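Local coordinates for protein nucleoside-diphosphate sugar epimerase (SulA family) (Corynebacterium glutamicum, PDB 3OH8) that probably acts as a nucleoside-diphosphate sugar epimerase of the SulA family, with a Rossmann-type domain of the NAD-dependent epimerase/dehydratase family, at residues 302-307 with 338-343. Sequence-based numbering, arbitrary orientation.
Sequences IRTGVA and SWIAID
Val306 and Trp339 lie abreast in a short parallel ladder, and the main chain does most of the joining. Val306 N donates to Ser338 O at 2.7 Å, nearly straight (175° at the hydrogen) and in the carbonyl plane. Ile340 N returns a bond to Val306 O at 2.9 Å, arriving from well above that carbonyl's plane. Val306 O also takes a CA-H...O contact from Trp339 CA at 3.3 Å, and Ile340 O receives another from Ala307 CA. Gly305 CA comes within 3.4 Å of Ser338 O, where a CB would collide with that oxygen.

The nonpolar contacts centre on Ile340. It reaches across with CG2, set between its own backbone N and carbonyl carbon, to 4.1 Å from Ala307 CA; the same methyl meets Thr304 CG2 at 4.1 Å, the two side chains crossing at about a right angle. On the opposite face Val306 and Trp339 project; Val306 packs by CB, 3.6 Å from Ser338 O, while the Trp339 indole swings clear of 302-307, its NE1 bonded to Asn368 O.

Strand 298-308 is broken here: Ile302 and Arg303 bond to strands 248-254 and 360-364 in the Rossmann-type sheet, Thr304 to Val255, and past Gly305 the chain pairs with 336-341. Helix 342-354 follows directly, packing Leu345 on Thr304 and Ala307, while helix 432-440 covers the indole.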
loop_
_atom_site.group_PDB
_atom_site.type_symbol
_atom_site.label_atom_id
_atom_site.label_comp_id
_atom_site.label_asym_id
_atom_site.label_seq_id
_atom_site.Cartn_x
_atom_site.Cartn_y
_atom_site.Cartn_z
ATOM N N ILE A 302 -8.714 2.214 13.819
ATOM C CA ILE A 302 -8.675 2.672 12.432
ATOM C C ILE A 302 -9.978 2.236 11.767
ATOM O O ILE A 302 -10.083 1.125 11.256
ATOM C CB ILE A 302 -7.450 2.091 11.695
ATOM C CG1 ILE A 302 -6.170 2.406 12.478
ATOM C CG2 ILE A 302 -7.347 2.639 10.276
ATOM C CD1 ILE A 302 -6.025 3.882 12.876
ATOM N N ARG A 303 -10.985 3.109 11.823
ATOM C CA ARG A 303 -12.268 2.815 11.211
ATOM C C ARG A 303 -12.133 2.971 9.702
ATOM O O ARG A 303 -12.245 4.068 9.167
ATOM C CB ARG A 303 -13.360 3.740 11.777
ATOM C CG ARG A 303 -13.510 3.615 13.293
ATOM C CD ARG A 303 -14.655 4.488 13.855
ATOM N NE ARG A 303 -14.805 4.280 15.293
ATOM C CZ ARG A 303 -15.407 5.131 16.120
ATOM N NH1 ARG A 303 -15.925 6.271 15.665
ATOM N NH2 ARG A 303 -15.478 4.839 17.407
ATOM N N THR A 304 -11.886 1.857 9.026
ATOM C CA THR A 304 -11.582 1.870 7.605
ATOM C C THR A 304 -12.818 1.867 6.713
ATOM O O THR A 304 -13.811 1.182 6.993
ATOM C CB THR A 304 -10.763 0.637 7.219
ATOM O OG1 THR A 304 -9.701 0.466 8.165
ATOM C CG2 THR A 304 -10.185 0.825 5.822
ATOM N N GLY A 305 -12.736 2.626 5.629
ATOM C CA GLY A 305 -13.717 2.554 4.565
ATOM C C GLY A 305 -13.382 1.351 3.712
ATOM O O GLY A 305 -12.638 0.475 4.144
ATOM N N VAL A 306 -13.927 1.313 2.505
ATOM C CA VAL A 306 -13.626 0.255 1.567
ATOM C C VAL A 306 -12.283 0.558 0.908
ATOM O O VAL A 306 -12.135 1.552 0.206
ATOM C CB VAL A 306 -14.706 0.155 0.475
ATOM C CG1 VAL A 306 -14.268 -0.830 -0.617
ATOM C CG2 VAL A 306 -16.038 -0.251 1.091
ATOM N N ALA A 307 -11.307 -0.301 1.155
ATOM C CA ALA A 307 -9.968 -0.094 0.639
ATOM C C ALA A 307 -9.908 -0.444 -0.840
ATOM O O ALA A 307 -10.354 -1.516 -1.261
ATOM C CB ALA A 307 -8.971 -0.918 1.435
ATOM N N SER A 338 -18.116 4.881 0.992
ATOM C CA SER A 338 -17.030 5.351 1.846
ATOM C C SER A 338 -15.754 4.550 1.529
ATOM O O SER A 338 -15.628 3.374 1.903
ATOM C CB SER A 338 -17.444 5.194 3.311
ATOM O OG SER A 338 -16.373 5.438 4.196
ATOM N N TRP A 339 -14.827 5.190 0.816
ATOM C CA TRP A 339 -13.691 4.495 0.203
ATOM C C TRP A 339 -12.378 5.123 0.636
ATOM O O TRP A 339 -12.345 6.274 1.050
ATOM C CB TRP A 339 -13.776 4.596 -1.319
ATOM C CG TRP A 339 -13.622 6.005 -1.791
ATOM C CD1 TRP A 339 -14.608 6.942 -1.898
ATOM C CD2 TRP A 339 -12.407 6.656 -2.200
ATOM N NE1 TRP A 339 -14.084 8.136 -2.343
ATOM C CE2 TRP A 339 -12.734 7.986 -2.545
ATOM C CE3 TRP A 339 -11.074 6.246 -2.307
ATOM C CZ2 TRP A 339 -11.778 8.913 -2.987
ATOM C CZ3 TRP A 339 -10.119 7.164 -2.752
ATOM C CH2 TRP A 339 -10.481 8.480 -3.088
ATOM N N ILE A 340 -11.294 4.362 0.517
ATOM C CA ILE A 340 -9.954 4.917 0.687
ATOM C C ILE A 340 -8.965 4.151 -0.208
ATOM O O ILE A 340 -9.082 2.939 -0.380
ATOM C CB ILE A 340 -9.507 4.867 2.174
ATOM C CG1 ILE A 340 -8.145 5.564 2.338
ATOM C CG2 ILE A 340 -9.496 3.409 2.688
ATOM C CD1 ILE A 340 -7.733 5.825 3.786
ATOM N N ALA A 341 -8.021 4.864 -0.809
ATOM C CA ALA A 341 -7.001 4.213 -1.638
ATOM C C ALA A 341 -6.139 3.395 -0.705
ATOM O O ALA A 341 -5.883 3.810 0.429
ATOM C CB ALA A 341 -6.170 5.257 -2.377
ATOM N N ILE A 342 -5.731 2.207 -1.138
ATOM C CA ILE A 342 -4.990 1.351 -0.220
ATOM C C ILE A 342 -3.736 2.054 0.334
ATOM O O ILE A 342 -3.394 1.896 1.511
ATOM C CB ILE A 342 -4.649 -0.024 -0.815
ATOM C CG1 ILE A 342 -3.961 -0.876 0.256
ATOM C CG2 ILE A 342 -3.794 0.096 -2.089
ATOM C CD1 ILE A 342 -3.865 -2.347 -0.094
ATOM N N ASP A 343 -3.069 2.848 -0.495
ATOM C CA ASP A 343 -1.857 3.511 -0.030
ATOM C C ASP A 343 -2.173 4.509 1.078
ATOM O O ASP A 343 -1.409 4.652 2.037
ATOM C CB ASP A 343 -1.121 4.198 -1.176
ATOM C CG ASP A 343 -0.515 3.217 -2.154
ATOM O OD1 ASP A 343 0.081 2.217 -1.705
ATOM O OD2 ASP A 343 -0.638 3.451 -3.379
#